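PDB 3H20: replication protein B from Plasmid RSF1010, which acts as a primase, a nucleotidyltransferase that makes the primers from which replication of its broad-host-range plasmid starts. Local coordinates for residues E43-Q46 with N47-W50; Q196-K199 with A200-L203; G236-L239 with S240-D243. One frame throughout, in Å; residues are numbered along the deposited sequence.

Contact 1: residues E43-Q46 with N47-W50; sequences EVLQ and NTPW
Asn47 sets CG beside its own backbone N (chi1 -81°), which swings its amide back to Glu43; Thr48 does the same with OG1 (chi1 -62°), aiming the hydroxyl at the carbonyl of Leu45. Both side chains thus fold back on the end of helix 41-46. The amide of Asn47 donates from ND2 to Glu43 O, 2.8 Å away, in a fairly straight bond (155° at the hydrogen) that arrives from above the carbonyl plane. The backbone N of Asn47 is shared between two weak bonds, to Glu43 O at 3.0 Å and to Val44 O at 3.1 Å; Asn47 is the first residue past the helix to leave helical phi/psi. Asparagine suits such a junction: its short amide takes over the carbonyl that the backbone N holds poorly. Although Asn47 stands at the N-cap position of helix 48-56, its side chain serves the helix behind it and makes no cap for the one ahead. Thr48 grips Leu45 O twice, with N at 3.2 Å and OG1 at 3.0 Å, both from the same face of that carbonyl. A threonine hydroxyl is short enough to share an acceptor with its own N-H. Pro49 follows in the first turn of the new helix, where an N-H would have no carbonyl of its own helix to bond, so proline is readily accepted; its CD lies 3.7 Å from Gln46 O. Glu43 turns its carboxylate the other way, with OE1 accepting from the backbone N of Ser40. The break between helices 41-46 and 48-56 packs against two neighbours: Leu45 and Thr48 rest on Leu7 and Ile10 of helix 6-17, while Val44, Asn47 and Trp50 meet Trp39 of strand 34-40.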
# COMPACT_ATOMS: atom_id res chain seq x y z
N GLU A 43 -9.54 21.40 22.07
CA GLU A 43 -10.71 21.41 21.18
C GLU A 43 -11.48 20.07 21.20
O GLU A 43 -12.70 20.08 21.08
CB GLU A 43 -10.32 21.83 19.75
CG GLU A 43 -9.82 23.27 19.63
CD GLU A 43 -9.21 23.60 18.26
OE1 GLU A 43 -8.70 22.69 17.57
OE2 GLU A 43 -9.24 24.79 17.88
N VAL A 44 -10.77 18.95 21.36
CA VAL A 44 -11.42 17.63 21.50
C VAL A 44 -12.33 17.65 22.74
O VAL A 44 -13.51 17.29 22.66
CB VAL A 44 -10.40 16.47 21.60
CG1 VAL A 44 -11.12 15.12 21.75
CG2 VAL A 44 -9.46 16.43 20.37
N LEU A 45 -11.79 18.10 23.86
CA LEU A 45 -12.55 18.24 25.10
C LEU A 45 -13.71 19.23 24.98
O LEU A 45 -14.82 18.97 25.49
CB LEU A 45 -11.60 18.58 26.27
CG LEU A 45 -10.71 17.38 26.69
CD1 LEU A 45 -9.54 17.78 27.59
CD2 LEU A 45 -11.54 16.30 27.40
N GLN A 46 -13.48 20.35 24.29
CA GLN A 46 -14.51 21.36 24.04
C GLN A 46 -15.69 20.79 23.25
O GLN A 46 -16.82 21.27 23.37
CB GLN A 46 -13.90 22.53 23.24
CG GLN A 46 -14.70 23.81 23.24
CD GLN A 46 -14.10 24.88 22.32
OE1 GLN A 46 -13.06 24.68 21.70
NE2 GLN A 46 -14.76 26.03 22.25
N ASN A 47 -15.41 19.79 22.43
CA ASN A 47 -16.43 19.19 21.55
C ASN A 47 -17.06 17.90 22.11
O ASN A 47 -17.81 17.22 21.41
CB ASN A 47 -15.84 18.95 20.16
CG ASN A 47 -15.83 20.20 19.31
OD1 ASN A 47 -16.87 20.61 18.79
ND2 ASN A 47 -14.67 20.83 19.18
N THR A 48 -16.77 17.59 23.36
CA THR A 48 -17.31 16.37 23.98
C THR A 48 -18.86 16.31 23.97
O THR A 48 -19.42 15.25 23.68
CB THR A 48 -16.70 16.14 25.38
OG1 THR A 48 -15.28 15.97 25.24
CG2 THR A 48 -17.26 14.87 26.04
N PRO A 49 -19.54 17.43 24.27
CA PRO A 49 -21.00 17.38 24.16
C PRO A 49 -21.46 16.95 22.76
O PRO A 49 -22.34 16.11 22.64
CB PRO A 49 -21.43 18.83 24.43
CG PRO A 49 -20.37 19.35 25.35
CD PRO A 49 -19.09 18.74 24.78
N TRP A 50 -20.87 17.52 21.71
CA TRP A 50 -21.27 17.15 20.34
C TRP A 50 -20.97 15.66 20.05
O TRP A 50 -21.80 14.97 19.46
CB TRP A 50 -20.61 18.05 19.30
CG TRP A 50 -21.03 17.73 17.90
CD1 TRP A 50 -22.28 17.84 17.36
CD2 TRP A 50 -20.19 17.22 16.85
NE1 TRP A 50 -22.27 17.43 16.05
CE2 TRP A 50 -21.00 17.05 15.71
CE3 TRP A 50 -18.83 16.88 16.78
CZ2 TRP A 50 -20.50 16.56 14.50
CZ3 TRP A 50 -18.33 16.39 15.57
CH2 TRP A 50 -19.16 16.24 14.45

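Contact 2: residues Q196-K199 with A200-L203; sequences QQEK and ARRL
Glu198 holds two arginines with a single oxygen. Its side chain bends at chi2 (67°), which carries OE2 forward along the helix to Arg201 and Arg202. The salt-bridging hydrogen bond from Arg202 NE to Glu198 OE2 is almost perfectly straight (177°) at 2.9 Å; OE2 sits in the plane of the guanidinium, at its edge, and is met on its anti side. Carboxylate and guanidinium are strongly turned against each other here, their planes 77° apart. Arg201 instead runs beside Glu198 in the same direction with its flat group nearly parallel to the carboxylate; Arg201 NH1 makes a salt bridge to Glu198 OE2 at 3.1 Å, and Arg201 CD passes Glu198 OE1 at 3.5 Å. Long arginines suit these places, since their methylenes pack while the charge reaches the acid: Arg202 CG lies 3.3 Å from Glu198 O. Around the rest of the turn the side chains spread apart. Lys199 stretches outward, and the solvent-exposed Ala200 and Leu203 bring little more than CB against carbonyls, as where Leu203 CB lies 3.4 Å from Lys199 O. Across this side the ties between the two segments are backbone bonds, with Ala200 N bonded to Gln196 O at 2.9 Å and Leu203 N to Lys199 O. An acid paired with bases three and four residues later, over regular i to i+4 bonds, is the intrahelical salt-bridge network of a solvent-exposed helix, here the long helix 179-206.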
# COMPACT_ATOMS: atom_id res chain seq x y z
N GLN A 196 18.46 -4.54 -2.34
CA GLN A 196 17.85 -5.43 -3.33
C GLN A 196 17.38 -4.66 -4.57
O GLN A 196 17.45 -5.17 -5.69
CB GLN A 196 16.68 -6.23 -2.72
CG GLN A 196 17.09 -7.18 -1.61
CD GLN A 196 18.20 -8.14 -2.00
OE1 GLN A 196 18.13 -8.82 -3.03
NE2 GLN A 196 19.25 -8.18 -1.19
N GLN A 197 16.89 -3.44 -4.34
CA GLN A 197 16.52 -2.51 -5.42
C GLN A 197 17.74 -2.18 -6.29
O GLN A 197 17.65 -2.22 -7.53
CB GLN A 197 15.92 -1.23 -4.82
CG GLN A 197 15.46 -0.17 -5.83
CD GLN A 197 14.91 1.09 -5.15
OE1 GLN A 197 15.06 1.28 -3.94
NE2 GLN A 197 14.27 1.95 -5.94
N GLU A 198 18.86 -1.87 -5.65
CA GLU A 198 20.11 -1.58 -6.35
C GLU A 198 20.62 -2.80 -7.13
O GLU A 198 21.12 -2.66 -8.25
CB GLU A 198 21.18 -1.04 -5.38
CG GLU A 198 22.58 -0.78 -6.00
CD GLU A 198 22.62 0.36 -7.02
OE1 GLU A 198 21.63 1.11 -7.16
OE2 GLU A 198 23.67 0.50 -7.70
N LYS A 199 20.46 -3.98 -6.53
CA LYS A 199 20.78 -5.25 -7.20
C LYS A 199 19.97 -5.41 -8.48
O LYS A 199 20.53 -5.64 -9.55
CB LYS A 199 20.53 -6.43 -6.25
CG LYS A 199 20.71 -7.81 -6.89
CD LYS A 199 19.99 -8.86 -6.06
CE LYS A 199 20.20 -10.26 -6.61
NZ LYS A 199 19.82 -11.29 -5.61
N ALA A 200 18.65 -5.28 -8.36
CA ALA A 200 17.73 -5.37 -9.50
C ALA A 200 18.05 -4.33 -10.58
O ALA A 200 17.96 -4.62 -11.77
CB ALA A 200 16.28 -5.24 -9.04
N ARG A 201 18.43 -3.14 -10.13
CA ARG A 201 18.88 -2.07 -11.02
C ARG A 201 20.12 -2.48 -11.82
O ARG A 201 20.12 -2.39 -13.05
CB ARG A 201 19.18 -0.79 -10.22
CG ARG A 201 19.62 0.36 -11.10
CD ARG A 201 20.15 1.55 -10.30
NE ARG A 201 20.94 2.42 -11.17
CZ ARG A 201 22.26 2.36 -11.30
NH1 ARG A 201 22.97 1.48 -10.61
NH2 ARG A 201 22.88 3.20 -12.13
N ARG A 202 21.16 -2.90 -11.10
CA ARG A 202 22.43 -3.31 -11.71
C ARG A 202 22.26 -4.48 -12.67
O ARG A 202 22.95 -4.56 -13.69
CB ARG A 202 23.46 -3.65 -10.61
CG ARG A 202 24.01 -2.43 -9.88
CD ARG A 202 25.00 -2.83 -8.80
NE ARG A 202 25.49 -1.67 -8.07
CZ ARG A 202 26.71 -1.57 -7.54
NH1 ARG A 202 27.59 -2.56 -7.67
NH2 ARG A 202 27.06 -0.47 -6.89
N LEU A 203 21.34 -5.38 -12.33
CA LEU A 203 21.04 -6.56 -13.14
C LEU A 203 20.36 -6.19 -14.46
O LEU A 203 20.77 -6.67 -15.53
CB LEU A 203 20.17 -7.53 -12.32
CG LEU A 203 20.05 -9.00 -12.73
CD1 LEU A 203 21.41 -9.68 -12.83
CD2 LEU A 203 19.16 -9.73 -11.74

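Contact 3: residues G236-L239 with S240-D243; sequences GDDL and SKCD
Asp238 is the N-cap of helix 239-252, in the C-terminal helical domain, and Ser240 and Lys241 both donate to its side chain. Asp238 OD1 accepts from Lys241 N at 3.2 Å, a capping bond that comes from above the carboxylate plane, and from Ser240 OG at 3.0 Å, which arrives nearly along the C-O axis. Ser240 reaches it because OG is tucked between its own backbone N and carbonyl carbon (chi1 62°). Aspartate suits the start of a helix: its short carboxylate can reach a first-turn N-H that has no carbonyl of its own helix to bond, and the helix end would probably help stabilise the negative charge. The backbone of Asp238 joins in, its O accepting from Cys242 N at 3.2 Å in the carbonyl plane. Were an alanine here, Lys241 N and Ser240 OG would probably lose their shared acceptor, leaving the first turn less firmly fixed and the serine hydroxyl freer to turn. Lys241 lays its CB 3.4 Å from Asp238 CG as the two side chains cross at about a right angle, then carries its charge to a cation-pi contact with Phe235. The side chains of Leu239 and Cys242 pack on Val232 of helix 220-234. Buried Asp243 bonds to the hydroxyls of Tyr224, Ser268 and Tyr282, and a water donates to Leu239 O at 2.7 Å and, weakly, to Asp243 OD1 at 2.8 Å.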
# COMPACT_ATOMS: atom_id res chain seq x y z
N GLY A 236 20.56 -16.37 -37.38
CA GLY A 236 21.53 -15.44 -37.99
C GLY A 236 21.82 -15.63 -39.47
O GLY A 236 22.39 -14.74 -40.11
N ASP A 237 21.42 -16.78 -40.01
CA ASP A 237 21.61 -17.10 -41.42
C ASP A 237 20.38 -16.78 -42.29
O ASP A 237 20.39 -17.01 -43.50
CB ASP A 237 22.00 -18.58 -41.58
CG ASP A 237 20.99 -19.55 -40.95
OD1 ASP A 237 19.99 -19.10 -40.34
OD2 ASP A 237 21.21 -20.77 -41.08
N ASP A 238 19.33 -16.26 -41.66
CA ASP A 238 18.08 -15.97 -42.36
C ASP A 238 17.44 -14.72 -41.75
O ASP A 238 16.44 -14.81 -41.03
CB ASP A 238 17.13 -17.17 -42.27
CG ASP A 238 16.04 -17.15 -43.33
OD1 ASP A 238 15.71 -16.06 -43.85
OD2 ASP A 238 15.49 -18.24 -43.62
N LEU A 239 18.02 -13.56 -42.05
CA LEU A 239 17.57 -12.29 -41.47
C LEU A 239 16.15 -11.87 -41.89
O LEU A 239 15.47 -11.17 -41.15
CB LEU A 239 18.59 -11.17 -41.73
CG LEU A 239 19.94 -11.32 -41.01
CD1 LEU A 239 20.98 -10.35 -41.57
CD2 LEU A 239 19.83 -11.15 -39.50
N SER A 240 15.72 -12.30 -43.08
CA SER A 240 14.34 -12.08 -43.52
C SER A 240 13.34 -12.87 -42.68
O SER A 240 12.25 -12.37 -42.36
CB SER A 240 14.19 -12.40 -45.01
OG SER A 240 14.48 -13.76 -45.28
N LYS A 241 13.70 -14.10 -42.31
CA LYS A 241 12.91 -14.91 -41.40
C LYS A 241 12.80 -14.22 -40.03
O LYS A 241 11.72 -14.21 -39.44
CB LYS A 241 13.52 -16.31 -41.25
CG LYS A 241 12.78 -17.23 -40.28
CD LYS A 241 13.53 -18.54 -40.09
CE LYS A 241 12.83 -19.45 -39.09
NZ LYS A 241 11.54 -20.02 -39.60
N CYS A 242 13.90 -13.65 -39.56
CA CYS A 242 13.91 -12.84 -38.34
C CYS A 242 12.86 -11.73 -38.44
O CYS A 242 12.05 -11.55 -37.52
CB CYS A 242 15.29 -12.22 -38.08
SG CYS A 242 16.58 -13.38 -37.58
N ASP A 243 12.88 -10.99 -39.55
CA ASP A 243 11.88 -9.95 -39.82
C ASP A 243 10.46 -10.53 -39.73
O ASP A 243 9.59 -9.94 -39.10
CB ASP A 243 12.06 -9.34 -41.21
CG ASP A 243 13.11 -8.22 -41.25
OD1 ASP A 243 13.66 -7.82 -40.20
OD2 ASP A 243 13.38 -7.74 -42.37
O HOH W 1 16.29 -8.59 -40.76

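From the N terminus the three contacts follow in series, none nesting within or crossing another, and each closes only a turn or so of chain. Contact 1 joins helices 41-46 and 48-56 in the N-terminal primase domain. About 52 Å away between centres, on the opposite side of the chain's centre, contact 2 lies within the long, exposed helix 179-206. Contact 3, its centre about 34 Å from that of contact 2, closes the connection between helices 220-234 and 239-252 in the C-terminal helical domain. Contacts 1 and 3 lie about 78 Å apart between centres, in keeping with an elongated chain.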